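Local coordinates for protein TRAP dicarboxylate transporter, DctP subunit (PDB 4P47) that probably captures a small organic acid in the periplasm and hands it to a TRAP-type membrane transporter, at residues W147-R152 with Q236-I241; N153-R158 with D209-P214; G169-T174 with G188-P193; E198-L203 with Y224-Y229. One frame throughout, in Å; residues are numbered along the deposited sequence.

Interaction 1: W147-R152 with Q236-I241; sequences WELGFR and QYNPQI
A classic beta bulge shifts the register of two long antiparallel strands, with Leu149 and Gly150 both set against Asn238. Asn238 O accepts two backbone N-H groups, Leu149 N at 3.1 Å, nearly in line with the carbonyl, and Gly150 N at 3.2 Å from a tilted approach. Gly150 suits this spot because, at its phi of 153°, a CB would jam against the preceding carbonyl oxygen. Phe151 and Tyr237 share one face of the sheet as an edge-to-face pair, centroids 4.7 Å apart, with Tyr237 CD1 over the middle of the Phe151 ring. With CG anti to the backbone N (chi1 178°), Tyr237 runs past Gly150 and donates its OH to Glu148 OE1 at 2.6 Å, on the lone pair away from the other oxygen. Arg276 forms a salt bridge with the same oxygen. On the opposite face Arg152 NH1 meets Asn238 OD1 at 2.9 Å, in both the guanidinium and amide planes, while its NE pairs with Glu212. A methionine in place of Arg152 would probably leave buried Glu212 without this positive mate and Asn238 OD1 without its NH1 donor. Leu149 CB rests on Gln240 CG at 3.8 Å. Such long paired strands through the middle of the molecule are characteristic of the two-lobed TRAP solute-binding fold.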
loop_
_atom_site.group_PDB
_atom_site.type_symbol
_atom_site.label_atom_id
_atom_site.label_comp_id
_atom_site.label_asym_id
_atom_site.label_seq_id
_atom_site.Cartn_x
_atom_site.Cartn_y
_atom_site.Cartn_z
ATOM N N TRP A 147 0.711 7.335 3.767
ATOM C CA TRP A 147 0.676 6.509 4.966
ATOM C C TRP A 147 0.939 5.056 4.519
ATOM O O TRP A 147 1.218 4.813 3.337
ATOM C CB TRP A 147 -0.682 6.614 5.651
ATOM C CG TRP A 147 -1.030 7.946 6.271
ATOM C CD1 TRP A 147 -0.305 9.098 6.253
ATOM C CD2 TRP A 147 -2.220 8.227 6.995
ATOM N NE1 TRP A 147 -0.973 10.083 6.951
ATOM C CE2 TRP A 147 -2.163 9.563 7.402
ATOM C CE3 TRP A 147 -3.356 7.465 7.318
ATOM C CZ2 TRP A 147 -3.199 10.158 8.122
ATOM C CZ3 TRP A 147 -4.363 8.043 8.039
ATOM C CH2 TRP A 147 -4.294 9.378 8.417
ATOM N N GLU A 148 0.893 4.104 5.442
ATOM C CA GLU A 148 1.229 2.723 5.094
ATOM C C GLU A 148 0.025 1.808 5.131
ATOM O O GLU A 148 -0.727 1.831 6.096
ATOM C CB GLU A 148 2.265 2.182 6.072
ATOM C CG GLU A 148 2.587 0.695 5.872
ATOM C CD GLU A 148 3.847 0.284 6.595
ATOM O OE1 GLU A 148 4.913 0.427 5.974
ATOM O OE2 GLU A 148 3.751 -0.179 7.760
ATOM N N LEU A 149 -0.154 0.979 4.101
ATOM C CA LEU A 149 -0.940 -0.241 4.251
ATOM C C LEU A 149 0.015 -1.384 4.585
ATOM O O LEU A 149 -0.007 -1.911 5.690
ATOM C CB LEU A 149 -1.786 -0.541 3.009
ATOM C CG LEU A 149 -2.864 -1.606 3.170
ATOM C CD1 LEU A 149 -2.263 -2.987 3.213
ATOM C CD2 LEU A 149 -3.734 -1.388 4.393
ATOM N N GLY A 150 0.908 -1.720 3.667
ATOM C CA GLY A 150 1.936 -2.694 3.981
ATOM C C GLY A 150 2.461 -3.462 2.786
ATOM O O GLY A 150 2.033 -3.264 1.651
ATOM N N PHE A 151 3.386 -4.365 3.062
ATOM C CA PHE A 151 3.876 -5.275 2.041
ATOM C C PHE A 151 2.850 -6.341 1.680
ATOM O O PHE A 151 2.056 -6.801 2.502
ATOM C CB PHE A 151 5.180 -5.955 2.513
ATOM C CG PHE A 151 6.349 -5.020 2.551
ATOM C CD1 PHE A 151 6.990 -4.642 1.385
ATOM C CD2 PHE A 151 6.765 -4.471 3.749
ATOM C CE1 PHE A 151 8.037 -3.741 1.436
ATOM C CE2 PHE A 151 7.807 -3.588 3.794
ATOM C CZ PHE A 151 8.429 -3.214 2.640
ATOM N N ARG A 152 2.905 -6.744 0.420
ATOM C CA ARG A 152 2.189 -7.916 -0.052
ATOM C C ARG A 152 3.123 -9.105 -0.073
ATOM O O ARG A 152 4.206 -9.034 -0.662
ATOM C CB ARG A 152 1.608 -7.663 -1.444
ATOM C CG ARG A 152 0.776 -6.396 -1.508
ATOM C CD ARG A 152 0.062 -6.241 -2.815
ATOM N NE ARG A 152 -0.999 -7.229 -2.997
ATOM C CZ ARG A 152 -2.234 -7.128 -2.537
ATOM N NH1 ARG A 152 -2.615 -6.080 -1.839
ATOM N NH2 ARG A 152 -3.090 -8.091 -2.802
ATOM N N GLN A 236 5.317 -6.725 -3.662
ATOM C CA GLN A 236 4.873 -5.359 -3.861
ATOM C C GLN A 236 4.717 -4.720 -2.489
ATOM O O GLN A 236 4.674 -5.405 -1.474
ATOM C CB GLN A 236 3.527 -5.326 -4.568
ATOM C CG GLN A 236 3.587 -5.763 -6.014
ATOM C CD GLN A 236 2.207 -6.018 -6.528
ATOM O OE1 GLN A 236 1.528 -6.980 -6.109
ATOM N NE2 GLN A 236 1.741 -5.160 -7.406
ATOM N N TYR A 237 4.658 -3.394 -2.479
ATOM C CA TYR A 237 4.425 -2.610 -1.278
ATOM C C TYR A 237 3.271 -1.693 -1.584
ATOM O O TYR A 237 3.286 -1.037 -2.616
ATOM C CB TYR A 237 5.640 -1.775 -0.917
ATOM C CG TYR A 237 5.403 -0.897 0.306
ATOM C CD1 TYR A 237 5.436 -1.426 1.589
ATOM C CD2 TYR A 237 5.156 0.462 0.173
ATOM C CE1 TYR A 237 5.216 -0.619 2.707
ATOM C CE2 TYR A 237 4.961 1.268 1.283
ATOM C CZ TYR A 237 4.995 0.722 2.533
ATOM O OH TYR A 237 4.802 1.549 3.626
ATOM N N ASN A 238 2.288 -1.634 -0.685
ATOM C CA ASN A 238 1.126 -0.763 -0.823
ATOM C C ASN A 238 1.234 0.459 0.107
ATOM O O ASN A 238 0.903 0.369 1.295
ATOM C CB ASN A 238 -0.198 -1.504 -0.484
ATOM C CG ASN A 238 -0.591 -2.623 -1.467
ATOM O OD1 ASN A 238 -1.275 -3.579 -1.083
ATOM N ND2 ASN A 238 -0.227 -2.473 -2.714
ATOM N N PRO A 239 1.678 1.608 -0.428
ATOM C CA PRO A 239 1.540 2.856 0.310
ATOM C C PRO A 239 0.131 3.351 0.143
ATOM O O PRO A 239 -0.491 3.061 -0.888
ATOM C CB PRO A 239 2.514 3.797 -0.404
ATOM C CG PRO A 239 2.611 3.290 -1.782
ATOM C CD PRO A 239 2.245 1.823 -1.766
ATOM N N GLN A 240 -0.383 4.075 1.124
ATOM C CA GLN A 240 -1.651 4.750 0.954
ATOM C C GLN A 240 -1.406 6.223 0.755
ATOM O O GLN A 240 -0.381 6.772 1.215
ATOM C CB GLN A 240 -2.570 4.501 2.122
ATOM C CG GLN A 240 -2.820 3.018 2.295
ATOM C CD GLN A 240 -4.160 2.730 2.872
ATOM O OE1 GLN A 240 -4.596 3.375 3.830
ATOM N NE2 GLN A 240 -4.834 1.746 2.305
ATOM N N ILE A 241 -2.261 6.873 0.001
ATOM C CA ILE A 241 -2.166 8.318 -0.152
ATOM C C ILE A 241 -3.386 8.949 0.507
ATOM O O ILE A 241 -4.542 8.523 0.322
ATOM C CB ILE A 241 -2.012 8.738 -1.627
ATOM C CG1 ILE A 241 -1.836 10.249 -1.728
ATOM C CG2 ILE A 241 -3.176 8.249 -2.463
ATOM C CD1 ILE A 241 -1.401 10.714 -3.107
HETATM O O HOH W 1 -3.129 4.015 6.075
#

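Interaction 2: N153-R158 with D209-P214; sequences NLTNNR and DGQENP
Gln211 folds its amide across Thr155, NE2 donating to OG1 at 2.9 Å with the oxygen close to the amide plane. CG lies between the backbone N and the carbonyl carbon (chi1 60°) and the chain bends again at chi2, which brings the amide back over the neighbouring strand. Its OE1 takes Asn213 ND2 at 2.8 Å, with ND2 almost in line with the Gln211 C=O, so both ends of the amide are held; Thr155 OG1 also bonds Gln227. Further along, the antiparallel strands close to 3.7 Å between Gly210 CA and Asn156 CA. A CB on Gly210 would clash with Thr155 O and Asn156 CB. At the end of the strand, Asn156 OD1 accepts Arg158 N at 2.8 Å in an Asx turn, and Arg158 swings its NH1 to Asp209 OD1, a salt bridge of 3.1 Å with the flat groups 67° apart. Asp209 OD2 accepts from Lys171 N instead. Glu212 lies on the other face from Gln211, where OE1, the partner of Arg152, also bonds His235 and OE2 accepts from Leu175 N. Strand 210-213 lies between strands 141-156 and 171-173, and helix 196-205 covers Gln211 through Leu199 and Leu203.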
loop_
_atom_site.group_PDB
_atom_site.type_symbol
_atom_site.label_atom_id
_atom_site.label_comp_id
_atom_site.label_asym_id
_atom_site.label_seq_id
_atom_site.Cartn_x
_atom_site.Cartn_y
_atom_site.Cartn_z
ATOM N N ASN A 153 2.704 -10.174 0.600
ATOM C CA ASN A 153 3.440 -11.425 0.726
ATOM C C ASN A 153 2.632 -12.590 0.142
ATOM O O ASN A 153 1.554 -12.388 -0.431
ATOM C CB ASN A 153 3.802 -11.628 2.200
ATOM C CG ASN A 153 4.773 -10.566 2.703
ATOM O OD1 ASN A 153 5.758 -10.223 2.028
ATOM N ND2 ASN A 153 4.510 -10.038 3.882
ATOM N N LEU A 154 3.142 -13.806 0.264
ATOM C CA LEU A 154 2.607 -14.947 -0.478
ATOM C C LEU A 154 2.396 -16.152 0.426
ATOM O O LEU A 154 3.341 -16.626 1.046
ATOM C CB LEU A 154 3.615 -15.323 -1.569
ATOM C CG LEU A 154 3.256 -16.520 -2.436
ATOM C CD1 LEU A 154 2.012 -16.275 -3.261
ATOM C CD2 LEU A 154 4.418 -16.869 -3.342
ATOM N N THR A 155 1.166 -16.663 0.464
ATOM C CA THR A 155 0.913 -17.927 1.139
ATOM C C THR A 155 0.587 -18.997 0.125
ATOM O O THR A 155 0.141 -18.713 -0.970
ATOM C CB THR A 155 -0.249 -17.842 2.169
ATOM O OG1 THR A 155 -1.513 -17.614 1.508
ATOM C CG2 THR A 155 -0.026 -16.758 3.202
ATOM N N ASN A 156 0.847 -20.250 0.479
ATOM C CA ASN A 156 0.343 -21.376 -0.277
ATOM C C ASN A 156 0.246 -22.606 0.633
ATOM O O ASN A 156 0.658 -22.578 1.799
ATOM C CB ASN A 156 1.170 -21.617 -1.548
ATOM C CG ASN A 156 2.386 -22.474 -1.311
ATOM O OD1 ASN A 156 2.390 -23.660 -1.645
ATOM N ND2 ASN A 156 3.418 -21.894 -0.752
ATOM N N ASN A 157 -0.350 -23.673 0.101
ATOM C CA ASN A 157 -0.533 -24.895 0.883
ATOM C C ASN A 157 0.200 -26.081 0.296
ATOM O O ASN A 157 0.033 -27.181 0.794
ATOM C CB ASN A 157 -2.006 -25.250 1.040
ATOM C CG ASN A 157 -2.252 -26.111 2.258
ATOM O OD1 ASN A 157 -1.733 -25.827 3.330
ATOM N ND2 ASN A 157 -3.043 -27.179 2.093
ATOM N N ARG A 158 1.024 -25.875 -0.724
ATOM C CA ARG A 158 1.762 -26.978 -1.369
ATOM C C ARG A 158 3.154 -27.189 -0.758
ATOM O O ARG A 158 3.503 -28.311 -0.363
ATOM C CB ARG A 158 1.938 -26.722 -2.865
ATOM C CG ARG A 158 0.681 -26.574 -3.680
ATOM C CD ARG A 158 0.118 -27.909 -4.100
ATOM N NE ARG A 158 -0.407 -28.627 -2.950
ATOM C CZ ARG A 158 -1.535 -28.304 -2.326
ATOM N NH1 ARG A 158 -2.258 -27.269 -2.747
ATOM N NH2 ARG A 158 -1.940 -29.010 -1.278
ATOM N N ASP A 209 -4.086 -22.790 -4.877
ATOM C CA ASP A 209 -2.990 -23.243 -4.013
ATOM C C ASP A 209 -2.613 -22.196 -2.963
ATOM O O ASP A 209 -2.188 -22.543 -1.862
ATOM C CB ASP A 209 -1.730 -23.550 -4.827
ATOM C CG ASP A 209 -1.918 -24.690 -5.788
ATOM O OD1 ASP A 209 -2.488 -25.709 -5.361
ATOM O OD2 ASP A 209 -1.478 -24.584 -6.940
ATOM N N GLY A 210 -2.781 -20.923 -3.302
ATOM C CA GLY A 210 -2.289 -19.850 -2.458
ATOM C C GLY A 210 -2.853 -18.514 -2.869
ATOM O O GLY A 210 -3.729 -18.417 -3.738
ATOM N N GLN A 211 -2.339 -17.468 -2.223
ATOM C CA GLN A 211 -2.855 -16.132 -2.447
ATOM C C GLN A 211 -1.792 -15.142 -2.036
ATOM O O GLN A 211 -0.886 -15.457 -1.259
ATOM C CB GLN A 211 -4.195 -15.909 -1.703
ATOM C CG GLN A 211 -4.106 -16.060 -0.198
ATOM C CD GLN A 211 -3.660 -14.799 0.512
ATOM O OE1 GLN A 211 -4.150 -13.702 0.224
ATOM N NE2 GLN A 211 -2.747 -14.943 1.461
ATOM N N GLU A 212 -1.891 -13.956 -2.605
ATOM C CA GLU A 212 -0.958 -12.884 -2.307
ATOM C C GLU A 212 -1.712 -11.687 -1.725
ATOM O O GLU A 212 -2.736 -11.261 -2.250
ATOM C CB GLU A 212 -0.138 -12.499 -3.564
ATOM C CG GLU A 212 -0.948 -11.925 -4.735
ATOM C CD GLU A 212 -1.157 -10.425 -4.657
ATOM O OE1 GLU A 212 -0.282 -9.720 -4.072
ATOM O OE2 GLU A 212 -2.154 -9.926 -5.224
ATOM N N ASN A 213 -1.218 -11.173 -0.605
ATOM C CA ASN A 213 -1.907 -10.139 0.166
ATOM C C ASN A 213 -1.006 -9.733 1.326
ATOM O O ASN A 213 -0.025 -10.416 1.626
ATOM C CB ASN A 213 -3.270 -10.624 0.733
ATOM C CG ASN A 213 -4.452 -10.274 -0.155
ATOM O OD1 ASN A 213 -4.624 -9.127 -0.569
ATOM N ND2 ASN A 213 -5.288 -11.263 -0.435
ATOM N N PRO A 214 -1.371 -8.649 2.018
ATOM C CA PRO A 214 -0.672 -8.343 3.277
ATOM C C PRO A 214 -0.851 -9.411 4.343
ATOM O O PRO A 214 -1.743 -10.256 4.270
ATOM C CB PRO A 214 -1.293 -7.015 3.721
ATOM C CG PRO A 214 -1.879 -6.422 2.461
ATOM C CD PRO A 214 -2.379 -7.626 1.698
#

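Interaction 3: G169-T174 with G188-P193; sequences GLKIRT and GANAVP
Lys171 and Asn190, Ile172 and Ala191, and Arg173 and Val192 pair across two parallel strands of a beta-alpha-beta unit, connected by helix 178-186. Lys171 and Asn190 lie side by side and point the same way, Lys171 CG 4.1 Å from Asn190 ND2; the lysine chain is extended beyond CG and leads off into the exposed surface. Val192 shares that face. Its CG1 is anti to the backbone N (chi1 178°), which sets CG2 against the partner strand, 4.2 Å from Lys171 CB. Arg173 also has its CG anti to the backbone N, and this carries the chain past Val192 O, 3.7 Å from CG, before a bend at chi2; its NE donates to Leu194 O. On the Ile172 and Ala191 face the contacts are small: Ile172 CG1 lies beside the backbone N and is 4.2 Å from Ala189 CB. Thr174, which follows the strand, places OG1 between its N and carbonyl carbon (chi1 72°), 3.4 Å from Ala191 CB, and Phe184 of the connecting helix packs on both residues. Backbone bonds alternate from strand to strand, among them Ile172 N to Asn190 O and Val192 N to Ile172 O. Where the helix ends in a Schellman motif at Gly188, the carbonyl of that glycine receives the nearly straight N-H of Gly169, with Gly188 O and Gly169 N 2.8 Å apart.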
loop_
_atom_site.group_PDB
_atom_site.type_symbol
_atom_site.label_atom_id
_atom_site.label_comp_id
_atom_site.label_asym_id
_atom_site.label_seq_id
_atom_site.Cartn_x
_atom_site.Cartn_y
_atom_site.Cartn_z
ATOM N N GLY A 169 4.103 -23.127 -11.445
ATOM C CA GLY A 169 2.891 -23.912 -11.522
ATOM C C GLY A 169 1.876 -23.685 -10.418
ATOM O O GLY A 169 0.772 -24.222 -10.476
ATOM N N LEU A 170 2.223 -22.899 -9.405
ATOM C CA LEU A 170 1.272 -22.632 -8.336
ATOM C C LEU A 170 0.110 -21.788 -8.837
ATOM O O LEU A 170 0.301 -20.845 -9.607
ATOM C CB LEU A 170 1.911 -21.911 -7.158
ATOM C CG LEU A 170 2.985 -22.655 -6.375
ATOM C CD1 LEU A 170 3.525 -21.784 -5.247
ATOM C CD2 LEU A 170 2.445 -23.964 -5.829
ATOM N N LYS A 171 -1.090 -22.128 -8.372
ATOM C CA LYS A 171 -2.305 -21.386 -8.695
ATOM C C LYS A 171 -2.535 -20.402 -7.558
ATOM O O LYS A 171 -2.973 -20.782 -6.472
ATOM C CB LYS A 171 -3.486 -22.347 -8.857
ATOM C CG LYS A 171 -3.304 -23.292 -10.041
ATOM C CD LYS A 171 -4.365 -24.385 -10.096
ATOM C CE LYS A 171 -4.272 -25.196 -11.376
ATOM N NZ LYS A 171 -5.429 -26.118 -11.542
ATOM N N ILE A 172 -2.192 -19.144 -7.814
ATOM C CA ILE A 172 -2.187 -18.111 -6.784
ATOM C C ILE A 172 -3.262 -17.074 -7.082
ATOM O O ILE A 172 -3.270 -16.482 -8.157
ATOM C CB ILE A 172 -0.817 -17.396 -6.719
ATOM C CG1 ILE A 172 0.319 -18.405 -6.475
ATOM C CG2 ILE A 172 -0.836 -16.299 -5.636
ATOM C CD1 ILE A 172 0.225 -19.214 -5.170
ATOM N N ARG A 173 -4.187 -16.864 -6.149
ATOM C CA ARG A 173 -5.168 -15.788 -6.288
ATOM C C ARG A 173 -4.423 -14.464 -6.158
ATOM O O ARG A 173 -3.761 -14.195 -5.143
ATOM C CB ARG A 173 -6.250 -15.886 -5.214
ATOM C CG ARG A 173 -7.410 -14.927 -5.406
ATOM C CD ARG A 173 -7.168 -13.535 -4.845
ATOM N NE ARG A 173 -8.426 -12.801 -4.775
ATOM C CZ ARG A 173 -8.582 -11.612 -4.205
ATOM N NH1 ARG A 173 -7.548 -11.012 -3.621
ATOM N NH2 ARG A 173 -9.778 -11.032 -4.211
ATOM N N THR A 174 -4.496 -13.648 -7.209
ATOM C CA THR A 174 -3.826 -12.352 -7.244
ATOM C C THR A 174 -4.807 -11.243 -7.573
ATOM O O THR A 174 -5.837 -11.472 -8.204
ATOM C CB THR A 174 -2.689 -12.305 -8.320
ATOM O OG1 THR A 174 -3.240 -12.284 -9.648
ATOM C CG2 THR A 174 -1.763 -13.497 -8.203
ATOM N N GLY A 188 6.079 -17.731 -13.121
ATOM C CA GLY A 188 5.667 -19.093 -13.432
ATOM C C GLY A 188 4.366 -19.568 -12.800
ATOM O O GLY A 188 4.005 -20.747 -12.934
ATOM N N ALA A 189 3.650 -18.668 -12.133
ATOM C CA ALA A 189 2.401 -19.007 -11.466
ATOM C C ALA A 189 1.240 -18.726 -12.392
ATOM O O ALA A 189 1.386 -18.034 -13.397
ATOM C CB ALA A 189 2.232 -18.202 -10.170
ATOM N N ASN A 190 0.082 -19.252 -12.021
ATOM C CA ASN A 190 -1.199 -18.852 -12.584
ATOM C C ASN A 190 -1.760 -17.760 -11.689
ATOM O O ASN A 190 -1.849 -17.962 -10.469
ATOM C CB ASN A 190 -2.169 -20.024 -12.613
ATOM C CG ASN A 190 -1.930 -20.965 -13.774
ATOM O OD1 ASN A 190 -1.061 -20.744 -14.606
ATOM N ND2 ASN A 190 -2.744 -22.008 -13.855
ATOM N N ALA A 191 -2.102 -16.616 -12.274
ATOM C CA ALA A 191 -2.594 -15.448 -11.544
ATOM C C ALA A 191 -4.118 -15.476 -11.576
ATOM O O ALA A 191 -4.755 -14.882 -12.458
ATOM C CB ALA A 191 -2.058 -14.178 -12.173
ATOM N N VAL A 192 -4.698 -16.154 -10.595
ATOM C CA VAL A 192 -6.090 -16.554 -10.620
ATOM C C VAL A 192 -7.026 -15.452 -10.128
ATOM O O VAL A 192 -6.796 -14.873 -9.060
ATOM C CB VAL A 192 -6.280 -17.800 -9.738
ATOM C CG1 VAL A 192 -7.736 -18.222 -9.708
ATOM C CG2 VAL A 192 -5.400 -18.929 -10.238
ATOM N N PRO A 193 -8.084 -15.138 -10.889
ATOM C CA PRO A 193 -9.108 -14.184 -10.464
ATOM C C PRO A 193 -10.142 -14.835 -9.551
ATOM O O PRO A 193 -10.672 -15.891 -9.903
ATOM C CB PRO A 193 -9.760 -13.765 -11.792
ATOM C CG PRO A 193 -9.652 -14.999 -12.621
ATOM C CD PRO A 193 -8.311 -15.608 -12.264
#

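Interaction 4: E198-L203 with Y224-Y229; sequences ELYTAL and YEVQKY
Val226 fits into the angle between Tyr200 and Leu203, and this is the close-packed part of the contact. Its CG1 stands over the Tyr200 ring, 4.3 Å from the centroid, in an off-centre CH-pi contact, while CG2 meets Leu203 CB at 3.8 Å. Deeper in, Leu203 CD2 touches Gln227 NE2 at 3.6 Å; that amide is fixed by Val226 O and Asp209 O on its nitrogen and Thr155 on its oxygen. The solvent side has fewer contacts: exposed Glu225 is held tip to tip by one bond, Tyr200 OH donating to OE1 at 2.6 Å, with ring and carboxylate planes 81° apart. Away from this bond, a water donates to both Leu203 O and Val226 O. An alanine in place of Tyr200 would probably leave Glu225 without its hydroxyl partner and open a gap beside Val226. Helix 196-205 is joined in this way to the loop between helix 216-220 and strand 229-245; where that loop enters the strand, backbone bonds pair Lys228 with Gln292 of strand 292-295 and Tyr229 with Asn156 of strand 141-156.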
loop_
_atom_site.group_PDB
_atom_site.type_symbol
_atom_site.label_atom_id
_atom_site.label_comp_id
_atom_site.label_asym_id
_atom_site.label_seq_id
_atom_site.Cartn_x
_atom_site.Cartn_y
_atom_site.Cartn_z
ATOM N N GLU A 198 -14.822 -15.347 -1.626
ATOM C CA GLU A 198 -14.794 -16.761 -1.967
ATOM C C GLU A 198 -13.442 -17.425 -1.705
ATOM O O GLU A 198 -13.308 -18.643 -1.822
ATOM C CB GLU A 198 -15.180 -16.958 -3.433
ATOM C CG GLU A 198 -16.608 -16.520 -3.706
ATOM C CD GLU A 198 -17.010 -16.563 -5.154
ATOM O OE1 GLU A 198 -16.170 -16.818 -6.038
ATOM O OE2 GLU A 198 -18.200 -16.306 -5.405
ATOM N N LEU A 199 -12.445 -16.625 -1.328
ATOM C CA LEU A 199 -11.064 -17.070 -1.290
ATOM C C LEU A 199 -10.772 -18.108 -0.201
ATOM O O LEU A 199 -10.117 -19.104 -0.477
ATOM C CB LEU A 199 -10.129 -15.854 -1.157
ATOM C CG LEU A 199 -8.615 -16.118 -1.178
ATOM C CD1 LEU A 199 -8.202 -17.034 -2.318
ATOM C CD2 LEU A 199 -7.867 -14.781 -1.242
ATOM N N TYR A 200 -11.231 -17.888 1.028
ATOM C CA TYR A 200 -11.005 -18.880 2.085
ATOM C C TYR A 200 -11.450 -20.279 1.632
ATOM O O TYR A 200 -10.728 -21.274 1.775
ATOM C CB TYR A 200 -11.743 -18.501 3.376
ATOM C CG TYR A 200 -11.621 -19.569 4.447
ATOM C CD1 TYR A 200 -12.445 -20.685 4.420
ATOM C CD2 TYR A 200 -10.683 -19.467 5.471
ATOM C CE1 TYR A 200 -12.333 -21.676 5.364
ATOM C CE2 TYR A 200 -10.584 -20.455 6.423
ATOM C CZ TYR A 200 -11.418 -21.553 6.360
ATOM O OH TYR A 200 -11.309 -22.547 7.317
ATOM N N THR A 201 -12.651 -20.361 1.069
ATOM C CA THR A 201 -13.222 -21.657 0.719
ATOM C C THR A 201 -12.508 -22.253 -0.486
ATOM O O THR A 201 -12.299 -23.466 -0.543
ATOM C CB THR A 201 -14.744 -21.583 0.467
ATOM O OG1 THR A 201 -15.378 -20.924 1.569
ATOM C CG2 THR A 201 -15.325 -22.965 0.326
ATOM N N ALA A 202 -12.104 -21.425 -1.451
ATOM C CA ALA A 202 -11.330 -21.937 -2.580
ATOM C C ALA A 202 -9.962 -22.462 -2.131
ATOM O O ALA A 202 -9.469 -23.445 -2.663
ATOM C CB ALA A 202 -11.188 -20.888 -3.680
ATOM N N LEU A 203 -9.351 -21.805 -1.142
ATOM C CA LEU A 203 -8.115 -22.319 -0.558
ATOM C C LEU A 203 -8.364 -23.625 0.189
ATOM O O LEU A 203 -7.573 -24.554 0.118
ATOM C CB LEU A 203 -7.473 -21.291 0.378
ATOM C CG LEU A 203 -6.973 -19.995 -0.281
ATOM C CD1 LEU A 203 -6.647 -18.985 0.779
ATOM C CD2 LEU A 203 -5.785 -20.231 -1.174
ATOM N N TYR A 224 -4.716 -19.037 7.859
ATOM C CA TYR A 224 -3.840 -19.979 8.531
ATOM C C TYR A 224 -4.527 -21.346 8.719
ATOM O O TYR A 224 -3.839 -22.331 8.958
ATOM C CB TYR A 224 -3.376 -19.416 9.884
ATOM C CG TYR A 224 -4.505 -19.063 10.828
ATOM C CD1 TYR A 224 -5.112 -20.046 11.616
ATOM C CD2 TYR A 224 -4.969 -17.766 10.939
ATOM C CE1 TYR A 224 -6.142 -19.717 12.473
ATOM C CE2 TYR A 224 -6.002 -17.429 11.787
ATOM C CZ TYR A 224 -6.590 -18.413 12.557
ATOM O OH TYR A 224 -7.624 -18.077 13.407
ATOM N N GLU A 225 -5.855 -21.422 8.581
ATOM C CA GLU A 225 -6.560 -22.700 8.718
ATOM C C GLU A 225 -6.427 -23.539 7.462
ATOM O O GLU A 225 -6.673 -24.753 7.485
ATOM C CB GLU A 225 -8.058 -22.480 9.009
ATOM C CG GLU A 225 -8.336 -21.736 10.301
ATOM C CD GLU A 225 -9.815 -21.494 10.582
ATOM O OE1 GLU A 225 -10.658 -21.787 9.714
ATOM O OE2 GLU A 225 -10.147 -20.998 11.684
ATOM N N VAL A 226 -6.047 -22.898 6.354
ATOM C CA VAL A 226 -6.092 -23.529 5.047
ATOM C C VAL A 226 -4.813 -23.315 4.222
ATOM O O VAL A 226 -4.772 -23.632 3.041
ATOM C CB VAL A 226 -7.360 -23.081 4.245
ATOM C CG1 VAL A 226 -8.602 -23.631 4.905
ATOM C CG2 VAL A 226 -7.450 -21.566 4.153
ATOM N N GLN A 227 -3.792 -22.744 4.868
ATOM C CA GLN A 227 -2.483 -22.490 4.278
ATOM C C GLN A 227 -1.388 -22.816 5.274
ATOM O O GLN A 227 -1.365 -22.265 6.356
ATOM C CB GLN A 227 -2.345 -21.014 3.912
ATOM C CG GLN A 227 -3.373 -20.484 2.920
ATOM C CD GLN A 227 -3.047 -20.846 1.491
ATOM O OE1 GLN A 227 -2.418 -20.060 0.774
ATOM N NE2 GLN A 227 -3.498 -22.011 1.041
ATOM N N LYS A 228 -0.464 -23.682 4.890
ATOM C CA LYS A 228 0.652 -24.046 5.760
ATOM C C LYS A 228 1.914 -23.200 5.612
ATOM O O LYS A 228 2.778 -23.254 6.498
ATOM C CB LYS A 228 1.018 -25.518 5.560
ATOM C CG LYS A 228 0.059 -26.457 6.293
ATOM C CD LYS A 228 0.340 -27.925 5.965
ATOM C CE LYS A 228 -0.384 -28.892 6.929
ATOM N NZ LYS A 228 -1.862 -28.726 6.902
ATOM N N TYR A 229 2.002 -22.420 4.523
ATOM C CA TYR A 229 3.251 -21.740 4.163
ATOM C C TYR A 229 3.039 -20.258 3.904
ATOM O O TYR A 229 2.094 -19.876 3.217
ATOM C CB TYR A 229 3.876 -22.401 2.926
ATOM C CG TYR A 229 4.036 -23.885 3.117
ATOM C CD1 TYR A 229 4.977 -24.381 4.008
ATOM C CD2 TYR A 229 3.217 -24.788 2.467
ATOM C CE1 TYR A 229 5.107 -25.735 4.240
ATOM C CE2 TYR A 229 3.357 -26.151 2.675
ATOM C CZ TYR A 229 4.291 -26.606 3.575
ATOM O OH TYR A 229 4.433 -27.973 3.792
HETATM O O HOH W 2 -6.302 -25.977 2.240
#

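Overall arrangement
From the N terminus, strand 141-156 supplies the first segments of interactions 1 and 2 in succession. Interaction 3 is the first to close, a short loop around helix 178-186. The chain then opens interaction 4 on helix 196-205 and returns to close interaction 2 at 209-214, so when interaction 4 closes at 224-229 the two have crossed. Interaction 1 closes last, at 236-241, and encloses the other three. Interactions 1, 2 and 3 belong to one mixed sheet, interactions 1 and 2 adjoining along strand 141-156, interactions 2 and 3 through neighbouring strands 210-213 and 171-173. Interaction 4 adds a helix and a loop, joined to interaction 2 at Gln227.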